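Local coordinates for probable FAD-dependent oxidoreductase PA4991 (Pseudomonas aeruginosa PAO1, PDB 5EZ7), which probably works as an FAD-dependent oxidoreductase whose physiological substrate is unknown, and binds one FAD per subunit, at residues A[7-12]-A[369-374]; A[51-56]-A[153-158]; A[73-78]-A[349-354]. One frame throughout, in Å; residues are numbered along the deposited sequence.

Interaction 1. Residues A[7-12]-A[369-374]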
loop_
_atom_site.group_PDB
_atom_site.type_symbol
_atom_site.label_atom_id
_atom_site.label_comp_id
_atom_site.label_asym_id
_atom_site.label_seq_id
_atom_site.Cartn_x
_atom_site.Cartn_y
_atom_site.Cartn_z
ATOM N N SER A 7 -19.581 -20.432 -0.956
ATOM C CA SER A 7 -18.682 -21.280 -1.712
ATOM C C SER A 7 -18.034 -20.381 -2.781
ATOM O O SER A 7 -18.755 -19.670 -3.476
ATOM C CB SER A 7 -19.542 -22.402 -2.313
ATOM O OG SER A 7 -18.909 -23.105 -3.334
ATOM N N THR A 8 -16.701 -20.340 -2.848
ATOM C CA THR A 8 -15.971 -19.678 -3.940
ATOM C C THR A 8 -14.714 -20.457 -4.288
ATOM O O THR A 8 -14.480 -21.547 -3.756
ATOM C CB THR A 8 -15.512 -18.200 -3.619
ATOM O OG1 THR A 8 -14.902 -18.130 -2.309
ATOM C CG2 THR A 8 -16.660 -17.228 -3.821
ATOM N N ASP A 9 -13.903 -19.865 -5.172
ATOM C CA ASP A 9 -12.618 -20.393 -5.523
ATOM C C ASP A 9 -11.541 -19.929 -4.575
ATOM O O ASP A 9 -10.860 -20.773 -4.030
ATOM C CB ASP A 9 -12.273 -20.044 -6.975
ATOM C CG ASP A 9 -13.314 -20.612 -7.982
ATOM O OD1 ASP A 9 -13.763 -21.789 -7.831
ATOM O OD2 ASP A 9 -13.683 -19.846 -8.899
ATOM N N ILE A 10 -11.334 -18.610 -4.456
ATOM C CA ILE A 10 -10.280 -18.052 -3.575
ATOM C C ILE A 10 -10.909 -17.108 -2.571
ATOM O O ILE A 10 -11.702 -16.234 -2.934
ATOM C CB ILE A 10 -9.082 -17.436 -4.356
ATOM C CG1 ILE A 10 -8.328 -18.548 -5.109
ATOM C CG2 ILE A 10 -8.030 -16.866 -3.416
ATOM C CD1 ILE A 10 -8.792 -18.639 -6.503
ATOM N N LEU A 11 -10.603 -17.356 -1.307
ATOM C CA LEU A 11 -11.040 -16.551 -0.181
ATOM C C LEU A 11 -9.837 -15.715 0.306
ATOM O O LEU A 11 -8.840 -16.297 0.687
ATOM C CB LEU A 11 -11.511 -17.515 0.886
ATOM C CG LEU A 11 -11.918 -17.047 2.268
ATOM C CD1 LEU A 11 -12.922 -15.905 2.265
ATOM C CD2 LEU A 11 -12.445 -18.297 3.018
ATOM N N ILE A 12 -9.889 -14.387 0.215
ATOM C CA ILE A 12 -8.783 -13.492 0.569
ATOM C C ILE A 12 -9.127 -12.843 1.934
ATOM O O ILE A 12 -10.274 -12.444 2.144
ATOM C CB ILE A 12 -8.625 -12.333 -0.454
ATOM C CG1 ILE A 12 -8.716 -12.761 -1.907
ATOM C CG2 ILE A 12 -7.319 -11.543 -0.277
ATOM C CD1 ILE A 12 -7.763 -13.797 -2.287
ATOM N N SER A 369 -14.255 -22.929 -10.594
ATOM C CA SER A 369 -15.298 -23.933 -10.551
ATOM C C SER A 369 -16.670 -23.250 -10.722
ATOM O O SER A 369 -16.730 -22.138 -11.183
ATOM C CB SER A 369 -15.233 -24.685 -9.233
ATOM O OG SER A 369 -16.289 -25.619 -9.211
ATOM N N GLU A 370 -17.759 -23.937 -10.384
ATOM C CA GLU A 370 -19.093 -23.351 -10.452
ATOM C C GLU A 370 -19.639 -23.165 -9.028
ATOM O O GLU A 370 -19.546 -24.064 -8.198
ATOM C CB GLU A 370 -20.014 -24.216 -11.339
ATOM C CG GLU A 370 -21.045 -23.418 -12.158
ATOM C CD GLU A 370 -20.426 -22.459 -13.210
ATOM O OE1 GLU A 370 -20.478 -21.198 -13.030
ATOM O OE2 GLU A 370 -19.880 -22.966 -14.228
ATOM N N HIS A 371 -20.146 -21.968 -8.744
ATOM C CA HIS A 371 -20.680 -21.602 -7.435
ATOM C C HIS A 371 -21.931 -20.765 -7.587
ATOM O O HIS A 371 -22.057 -19.961 -8.524
ATOM C CB HIS A 371 -19.703 -20.739 -6.651
ATOM C CG HIS A 371 -18.353 -21.336 -6.534
ATOM N ND1 HIS A 371 -18.063 -22.346 -5.640
ATOM C CD2 HIS A 371 -17.224 -21.108 -7.235
ATOM C CE1 HIS A 371 -16.815 -22.720 -5.797
ATOM N NE2 HIS A 371 -16.279 -21.973 -6.749
ATOM N N ALA A 372 -22.835 -20.942 -6.621
ATOM C CA ALA A 372 -24.041 -20.115 -6.477
ATOM C C ALA A 372 -23.599 -18.703 -6.403
ATOM O O ALA A 372 -22.534 -18.427 -5.859
ATOM C CB ALA A 372 -24.768 -20.463 -5.180
ATOM N N ALA A 373 -24.417 -17.803 -6.926
ATOM C CA ALA A 373 -24.179 -16.363 -6.769
ATOM C C ALA A 373 -24.099 -15.976 -5.284
ATOM O O ALA A 373 -24.742 -16.583 -4.423
ATOM C CB ALA A 373 -25.276 -15.573 -7.469
ATOM N N LEU A 374 -23.278 -14.989 -4.979
ATOM C CA LEU A 374 -23.189 -14.514 -3.597
ATOM C C LEU A 374 -24.486 -13.787 -3.247
ATOM O O LEU A 374 -25.032 -13.102 -4.108
ATOM C CB LEU A 374 -21.995 -13.573 -3.433
ATOM C CG LEU A 374 -20.640 -14.284 -3.660
ATOM C CD1 LEU A 374 -19.487 -13.315 -3.870
ATOM C CD2 LEU A 374 -20.327 -15.265 -2.533
#
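His371 lies over the backbone of Ser7 and Thr8 and hydrogen-bonds through both ring nitrogens, pinning the loop that follows helix 350-364 to the lead-in of strand 10-13, a parallel strand of the Rossmann-type FAD-binding domain. One ring face rests on the main chain, with Thr8 CA 3.6 Å above the ring plane and over its centre. CG of His371 stands anti to its carbonyl carbon (chi1 -53°), which sets CG beside the backbone N. His371 ND1 and Ser7 OG share a hydrogen bond of 2.6 Å. At the second nitrogen, His371 NE2 donates to Asp9 OD1 at 2.7 Å in a nearly straight His-carboxylate bond that stays in the ring plane.

The carboxylate is turned 65° from the imidazole, and NE2 therefore meets OD1 from above the carboxylate plane. Ser369 N reaches the same oxygen, 3.0 Å from Asp9 OD1, from the opposite face and on the syn side. Gln200 NE2 also donates to OD1, and Ala32 N holds OD2. Several donors thus fix this buried carboxylate and would be expected to favour its ionised form. Farther along the loop, apolar packing is slight: Leu374 CD2 approaches Thr8 CG2 at 4.4 Å.

Interaction 2. Residues A[51-56]-A[153-158]. With FAD (flavin-adenine dinucleotide), chain B.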
loop_
_atom_site.group_PDB
_atom_site.type_symbol
_atom_site.label_atom_id
_atom_site.label_comp_id
_atom_site.label_asym_id
_atom_site.label_seq_id
_atom_site.Cartn_x
_atom_site.Cartn_y
_atom_site.Cartn_z
ATOM N N GLY A 51 2.399 6.539 -1.603
ATOM C CA GLY A 51 1.776 6.295 -2.913
ATOM C C GLY A 51 2.770 6.248 -4.042
ATOM O O GLY A 51 2.385 6.266 -5.216
ATOM N N ILE A 52 4.064 6.172 -3.711
ATOM C CA ILE A 52 5.093 6.284 -4.729
ATOM C C ILE A 52 5.272 4.921 -5.335
ATOM O O ILE A 52 5.494 3.951 -4.605
ATOM C CB ILE A 52 6.445 6.713 -4.132
ATOM C CG1 ILE A 52 6.348 8.127 -3.554
ATOM C CG2 ILE A 52 7.544 6.622 -5.190
ATOM C CD1 ILE A 52 7.382 8.433 -2.487
ATOM N N ILE A 53 5.233 4.845 -6.655
ATOM C CA ILE A 53 5.582 3.605 -7.353
ATOM C C ILE A 53 7.035 3.566 -7.767
ATOM O O ILE A 53 7.429 4.087 -8.810
ATOM C CB ILE A 53 4.616 3.334 -8.489
ATOM C CG1 ILE A 53 3.281 2.974 -7.827
ATOM C CG2 ILE A 53 5.019 2.107 -9.271
ATOM C CD1 ILE A 53 2.146 3.319 -8.688
ATOM N N HIS A 54 7.811 2.933 -6.897
ATOM C CA HIS A 54 9.247 2.771 -7.038
ATOM C C HIS A 54 9.571 1.900 -8.245
ATOM O O HIS A 54 8.817 1.007 -8.582
ATOM C CB HIS A 54 9.818 2.100 -5.771
ATOM C CG HIS A 54 9.492 2.812 -4.498
ATOM N ND1 HIS A 54 10.058 4.020 -4.152
ATOM C CD2 HIS A 54 8.675 2.478 -3.474
ATOM C CE1 HIS A 54 9.601 4.404 -2.977
ATOM N NE2 HIS A 54 8.752 3.491 -2.546
ATOM N N GLY A 55 10.701 2.149 -8.887
ATOM C CA GLY A 55 11.168 1.287 -9.974
ATOM C C GLY A 55 12.667 1.170 -10.038
ATOM O O GLY A 55 13.250 1.208 -11.136
ATOM N N GLY A 56 13.304 1.004 -8.880
ATOM C CA GLY A 56 14.782 1.118 -8.807
ATOM C C GLY A 56 15.369 0.284 -7.695
ATOM O O GLY A 56 14.643 -0.128 -6.798
ATOM N N ILE A 153 5.888 7.053 -10.353
ATOM C CA ILE A 153 4.580 7.702 -10.436
ATOM C C ILE A 153 4.110 7.858 -9.025
ATOM O O ILE A 153 4.465 7.015 -8.174
ATOM C CB ILE A 153 3.484 6.781 -11.028
ATOM C CG1 ILE A 153 3.932 6.005 -12.245
ATOM C CG2 ILE A 153 2.243 7.573 -11.411
ATOM C CD1 ILE A 153 3.048 4.788 -12.493
ATOM N N VAL A 154 3.246 8.846 -8.778
ATOM C CA VAL A 154 2.584 8.969 -7.467
ATOM C C VAL A 154 1.073 8.965 -7.570
ATOM O O VAL A 154 0.495 9.851 -8.181
ATOM C CB VAL A 154 2.999 10.239 -6.729
ATOM C CG1 VAL A 154 2.400 10.252 -5.325
ATOM C CG2 VAL A 154 4.519 10.341 -6.706
ATOM N N PHE A 155 0.466 7.983 -6.902
ATOM C CA PHE A 155 -0.955 7.675 -7.000
ATOM C C PHE A 155 -1.664 8.345 -5.852
ATOM O O PHE A 155 -1.112 8.433 -4.791
ATOM C CB PHE A 155 -1.213 6.144 -6.914
ATOM C CG PHE A 155 -1.320 5.458 -8.248
ATOM C CD1 PHE A 155 -0.198 5.225 -9.012
ATOM C CD2 PHE A 155 -2.548 5.045 -8.751
ATOM C CE1 PHE A 155 -0.280 4.602 -10.270
ATOM C CE2 PHE A 155 -2.636 4.435 -10.010
ATOM C CZ PHE A 155 -1.498 4.230 -10.775
ATOM N N ASP A 156 -2.883 8.806 -6.084
ATOM C CA ASP A 156 -3.833 9.147 -5.008
ATOM C C ASP A 156 -4.389 7.810 -4.502
ATOM O O ASP A 156 -5.262 7.204 -5.146
ATOM C CB ASP A 156 -4.983 10.040 -5.548
ATOM C CG ASP A 156 -6.057 10.363 -4.483
ATOM O OD1 ASP A 156 -5.819 10.051 -3.297
ATOM O OD2 ASP A 156 -7.130 10.942 -4.820
ATOM N N VAL A 157 -3.876 7.353 -3.371
ATOM C CA VAL A 157 -4.174 6.005 -2.875
ATOM C C VAL A 157 -5.641 5.806 -2.492
ATOM O O VAL A 157 -6.243 4.825 -2.891
ATOM C CB VAL A 157 -3.230 5.536 -1.744
ATOM C CG1 VAL A 157 -3.613 4.147 -1.270
ATOM C CG2 VAL A 157 -1.786 5.493 -2.249
ATOM N N PRO A 158 -6.228 6.736 -1.740
ATOM C CA PRO A 158 -7.664 6.560 -1.507
ATOM C C PRO A 158 -8.506 6.341 -2.800
ATOM O O PRO A 158 -9.416 5.509 -2.813
ATOM C CB PRO A 158 -8.083 7.853 -0.833
ATOM C CG PRO A 158 -6.821 8.542 -0.400
ATOM C CD PRO A 158 -5.630 7.825 -0.938
HETATM P PA FAD B . -2.319 -3.313 4.645
HETATM O O1A FAD B . -2.520 -2.092 3.809
HETATM O O2A FAD B . -1.838 -3.198 6.064
HETATM O O5B FAD B . -3.687 -4.115 4.605
HETATM C C5B FAD B . -3.957 -5.202 5.468
HETATM C C4B FAD B . -5.462 -5.236 5.633
HETATM O O4B FAD B . -5.834 -6.431 6.339
HETATM C C3B FAD B . -5.969 -4.026 6.423
HETATM O O3B FAD B . -6.962 -3.312 5.684
HETATM C C2B FAD B . -6.523 -4.646 7.692
HETATM O O2B FAD B . -7.648 -3.969 8.248
HETATM C C1B FAD B . -6.853 -6.075 7.250
HETATM N N9A FAD B . -6.843 -7.042 8.354
HETATM C C8A FAD B . -5.929 -7.128 9.335
HETATM N N7A FAD B . -6.248 -8.130 10.173
HETATM C C5A FAD B . -7.371 -8.702 9.724
HETATM C C6A FAD B . -8.230 -9.808 10.167
HETATM N N6A FAD B . -7.890 -10.493 11.270
HETATM N N1A FAD B . -9.316 -10.110 9.436
HETATM C C2A FAD B . -9.632 -9.412 8.330
HETATM N N3A FAD B . -8.894 -8.381 7.868
HETATM C C4A FAD B . -7.772 -7.989 8.522
HETATM N N1 FAD B . 5.228 1.462 -0.568
HETATM C C2 FAD B . 5.484 2.002 -1.779
HETATM O O2 FAD B . 5.604 1.241 -2.768
HETATM N N3 FAD B . 5.614 3.327 -1.961
HETATM C C4 FAD B . 5.504 4.198 -0.962
HETATM O O4 FAD B . 5.617 5.425 -1.157
HETATM C C4X FAD B . 5.225 3.688 0.385
HETATM N N5 FAD B . 5.106 4.521 1.436
HETATM C C5X FAD B . 4.838 4.042 2.664
HETATM C C6 FAD B . 4.706 4.937 3.718
HETATM C C7 FAD B . 4.427 4.488 4.993
HETATM C C7M FAD B . 4.272 5.475 6.111
HETATM C C8 FAD B . 4.240 3.034 5.232
HETATM C C8M FAD B . 3.920 2.480 6.604
HETATM C C9 FAD B . 4.383 2.146 4.182
HETATM C C9A FAD B . 4.677 2.583 2.893
HETATM N N10 FAD B . 4.820 1.694 1.790
HETATM C C10 FAD B . 5.080 2.224 0.521
HETATM C "C1'" FAD B . 4.649 0.258 1.934
HETATM C "C2'" FAD B . 3.179 -0.063 1.730
HETATM O "O2'" FAD B . 2.335 0.865 2.425
HETATM C "C3'" FAD B . 2.871 -1.492 2.157
HETATM O "O3'" FAD B . 3.900 -2.360 1.640
HETATM C "C4'" FAD B . 1.513 -1.940 1.622
HETATM O "O4'" FAD B . 0.549 -0.888 1.677
HETATM C "C5'" FAD B . 0.967 -3.115 2.409
HETATM O "O5'" FAD B . -0.224 -3.594 1.770
HETATM P P FAD B . -1.058 -4.763 2.470
HETATM O O1P FAD B . -2.395 -4.867 1.782
HETATM O O2P FAD B . -0.153 -5.940 2.531
HETATM O O3P FAD B . -1.192 -4.252 3.984
#
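The short, weakly bonded strand 52-53, with Gly51 just before it, runs antiparallel to 153-155 in a small three-stranded sheet, whose far strand is 96-98, and this outer strand 52-53 carries the pyrimidine edge of the flavin. Two backbone bonds join the segments: Phe155 N donates to Gly51 O at 3.1 Å, and Ile53 N to Ile153 O at 2.8 Å. Between these bonds, Ile52 and Val154 form a non-hydrogen-bonded pair, with CA-H...O contacts to the carbonyls of Ile153 and Gly51.

Gly51 has a positive phi (79°) and lies close against the other strand, where a CB would run into Phe155 O. Val157, in the first turn of helix 157-168, sets CG2 3.7 Å from Gly51 CA. On one face of the sheet Ile52 CG1 meets Val154 CG2; on the other, Ile53 CD1 faces Ile153 CD1 at 4.2 Å. Trp79 of helix 75-82 covers that second face, touching Ile53 and Ile153 and meeting the Phe155 ring edge-to-face.

The backbone of Ile52 reads the flavin from the side of the strand away from Val154. Ile52 N donates to FAD O4 at 3.1 Å and Ile52 O accepts from FAD N3 at 2.7 Å, two bonds of opposite polarity that hold the O4-N3 edge against the strand. Both Gly51 and Ile52 belong to the FAD-binding site. Ile52 CG2 sits 3.6 Å above the plane of the His54 imidazole, offset toward its rim. The imidazole lies over the pyrimidine face of the flavin, with His54 NE2 3.2 Å from FAD N3.

Interaction 3. Residues A[73-78]-A[349-354]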
loop_
_atom_site.group_PDB
_atom_site.type_symbol
_atom_site.label_atom_id
_atom_site.label_comp_id
_atom_site.label_asym_id
_atom_site.label_seq_id
_atom_site.Cartn_x
_atom_site.Cartn_y
_atom_site.Cartn_z
ATOM N N ALA A 73 11.804 -3.058 -10.675
ATOM C CA ALA A 73 12.198 -2.196 -11.827
ATOM C C ALA A 73 11.101 -2.030 -12.896
ATOM O O ALA A 73 10.993 -0.992 -13.567
ATOM C CB ALA A 73 13.461 -2.752 -12.483
ATOM N N ASP A 74 10.284 -3.067 -13.026
ATOM C CA ASP A 74 9.183 -3.082 -13.966
ATOM C C ASP A 74 7.859 -2.502 -13.407
ATOM O O ASP A 74 6.879 -2.405 -14.139
ATOM C CB ASP A 74 8.980 -4.530 -14.428
ATOM C CG ASP A 74 8.285 -4.617 -15.765
ATOM O OD1 ASP A 74 8.765 -3.977 -16.731
ATOM O OD2 ASP A 74 7.246 -5.312 -15.852
ATOM N N MET A 75 7.821 -2.090 -12.135
ATOM C CA MET A 75 6.559 -1.670 -11.519
ATOM C C MET A 75 5.995 -0.362 -12.113
ATOM O O MET A 75 4.861 -0.367 -12.556
ATOM C CB MET A 75 6.663 -1.644 -9.998
ATOM C CG MET A 75 6.653 -3.028 -9.325
ATOM S SD MET A 75 5.270 -4.161 -9.726
ATOM C CE MET A 75 6.124 -5.354 -10.736
ATOM N N PRO A 76 6.793 0.723 -12.214
ATOM C CA PRO A 76 6.201 1.935 -12.836
ATOM C C PRO A 76 5.574 1.694 -14.222
ATOM O O PRO A 76 4.477 2.170 -14.470
ATOM C CB PRO A 76 7.376 2.938 -12.907
ATOM C CG PRO A 76 8.394 2.406 -11.950
ATOM C CD PRO A 76 8.237 0.899 -11.971
ATOM N N ARG A 77 6.220 0.932 -15.091
ATOM C CA ARG A 77 5.597 0.605 -16.382
ATOM C C ARG A 77 4.264 -0.144 -16.181
ATOM O O ARG A 77 3.224 0.235 -16.705
ATOM C CB ARG A 77 6.558 -0.214 -17.246
ATOM C CG ARG A 77 6.050 -0.551 -18.643
ATOM C CD ARG A 77 6.941 -1.598 -19.326
ATOM N NE ARG A 77 6.927 -2.898 -18.641
ATOM C CZ ARG A 77 5.953 -3.809 -18.730
ATOM N NH1 ARG A 77 4.889 -3.595 -19.491
ATOM N NH2 ARG A 77 6.023 -4.958 -18.051
ATOM N N ARG A 78 4.296 -1.199 -15.392
ATOM C CA ARG A 78 3.077 -1.958 -15.133
ATOM C C ARG A 78 1.899 -1.142 -14.548
ATOM O O ARG A 78 0.782 -1.280 -15.007
ATOM C CB ARG A 78 3.401 -3.183 -14.295
ATOM C CG ARG A 78 4.143 -4.234 -15.132
ATOM C CD ARG A 78 4.470 -5.509 -14.367
ATOM N NE ARG A 78 3.284 -6.233 -13.954
ATOM C CZ ARG A 78 3.310 -7.331 -13.202
ATOM N NH1 ARG A 78 4.477 -7.830 -12.784
ATOM N NH2 ARG A 78 2.163 -7.928 -12.848
ATOM N N LEU A 349 4.786 -3.092 -5.243
ATOM C CA LEU A 349 4.974 -4.519 -5.538
ATOM C C LEU A 349 3.695 -5.369 -5.362
ATOM O O LEU A 349 3.743 -6.604 -5.378
ATOM C CB LEU A 349 6.107 -5.051 -4.629
ATOM C CG LEU A 349 7.554 -4.704 -5.005
ATOM C CD1 LEU A 349 8.533 -5.088 -3.887
ATOM C CD2 LEU A 349 7.973 -5.437 -6.250
ATOM N N ALA A 350 2.553 -4.720 -5.187
ATOM C CA ALA A 350 1.305 -5.459 -5.086
ATOM C C ALA A 350 1.038 -6.294 -6.332
ATOM O O ALA A 350 0.587 -7.411 -6.199
ATOM C CB ALA A 350 0.137 -4.551 -4.814
ATOM N N PRO A 351 1.352 -5.784 -7.540
ATOM C CA PRO A 351 1.170 -6.649 -8.707
ATOM C C PRO A 351 2.110 -7.894 -8.766
ATOM O O PRO A 351 1.801 -8.869 -9.455
ATOM C CB PRO A 351 1.434 -5.703 -9.899
ATOM C CG PRO A 351 1.478 -4.323 -9.344
ATOM C CD PRO A 351 1.881 -4.465 -7.920
ATOM N N ASP A 352 3.254 -7.832 -8.094
ATOM C CA ASP A 352 4.177 -8.955 -7.996
ATOM C C ASP A 352 3.615 -9.973 -6.997
ATOM O O ASP A 352 3.761 -11.184 -7.180
ATOM C CB ASP A 352 5.595 -8.475 -7.599
ATOM C CG ASP A 352 6.615 -9.605 -7.595
ATOM O OD1 ASP A 352 6.905 -10.143 -8.698
ATOM O OD2 ASP A 352 7.117 -9.990 -6.500
ATOM N N PHE A 353 2.950 -9.483 -5.961
ATOM C CA PHE A 353 2.285 -10.361 -4.980
ATOM C C PHE A 353 1.189 -11.167 -5.655
ATOM O O PHE A 353 1.189 -12.389 -5.540
ATOM C CB PHE A 353 1.752 -9.572 -3.782
ATOM C CG PHE A 353 0.997 -10.401 -2.777
ATOM C CD1 PHE A 353 1.675 -11.188 -1.846
ATOM C CD2 PHE A 353 -0.385 -10.385 -2.737
ATOM C CE1 PHE A 353 0.994 -11.947 -0.912
ATOM C CE2 PHE A 353 -1.080 -11.141 -1.795
ATOM C CZ PHE A 353 -0.390 -11.930 -0.896
ATOM N N ALA A 354 0.306 -10.487 -6.391
ATOM C CA ALA A 354 -0.648 -11.139 -7.275
ATOM C C ALA A 354 -0.016 -12.178 -8.224
ATOM O O ALA A 354 -0.479 -13.294 -8.273
ATOM C CB ALA A 354 -1.482 -10.116 -8.040
#
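Met75 and Leu349, whose CA atoms are 6.8 Å apart, bring together the starts of two helices, 75-82 and 350-364, the latter leaving directly from the FAD-binding residues Leu347 and Ala348 of this DAO-family fold. Leu349 occupies the N-cap position of its helix.

Met75 supplies most of the apolar contact. Its chain bends at chi2 (-54°) to place SD against the ring of Pro351, with SD 3.8 Å from Pro351 CG and 3.9 Å from Pro351 CD, the two side chains passing in opposite directions. Nearer the backbone, Met75 CG touches Leu349 CD2 at 4.1 Å, the leucine crossing the methionine at about a right angle. The terminal CE reaches on toward Asp352 CB.

One turn later along the helix, Arg78 brings its guanidinium to the CB corner of the proline: Pro351 CB lies 3.7 Å above the guanidinium plane, displaced toward its rim. The contact is van der Waals; the charge is met by salt bridges from NH1 to Asp355 and from NE to Glu88. Asp352, for its part, is paired with Arg356 and accepts from Ala331 N through OD2. Trp21 of helix 17-28 also packs on Pro351, so this proline joins three helices near the cofactor. Arg78 NH2 passes 3.5 Å from Pro351 O without a hydrogen bond between them.

How the interactions relate
Interactions 2 and 3 are buried neighbours, their centres about 11 Å apart, and they touch where Pro76 packs on His54, Gly55 and Ile153. Helix 75-82 serves both, turning Trp79 to the sheet of interaction 2 and Met75 and Arg78 to helix 350-364. Interaction 1 lies farther out, its centre about 27 Å from that of interaction 3, yet its second segment follows the same helix 350-364. Chemistry changes with place: side-chain polar bonds at the partly buried periphery, backbone pairing that continues onto the flavin in interaction 2, and, in interaction 3, apolar contact beside Arg78 and Asp352, which find their salt-bridge partners beyond the two segments.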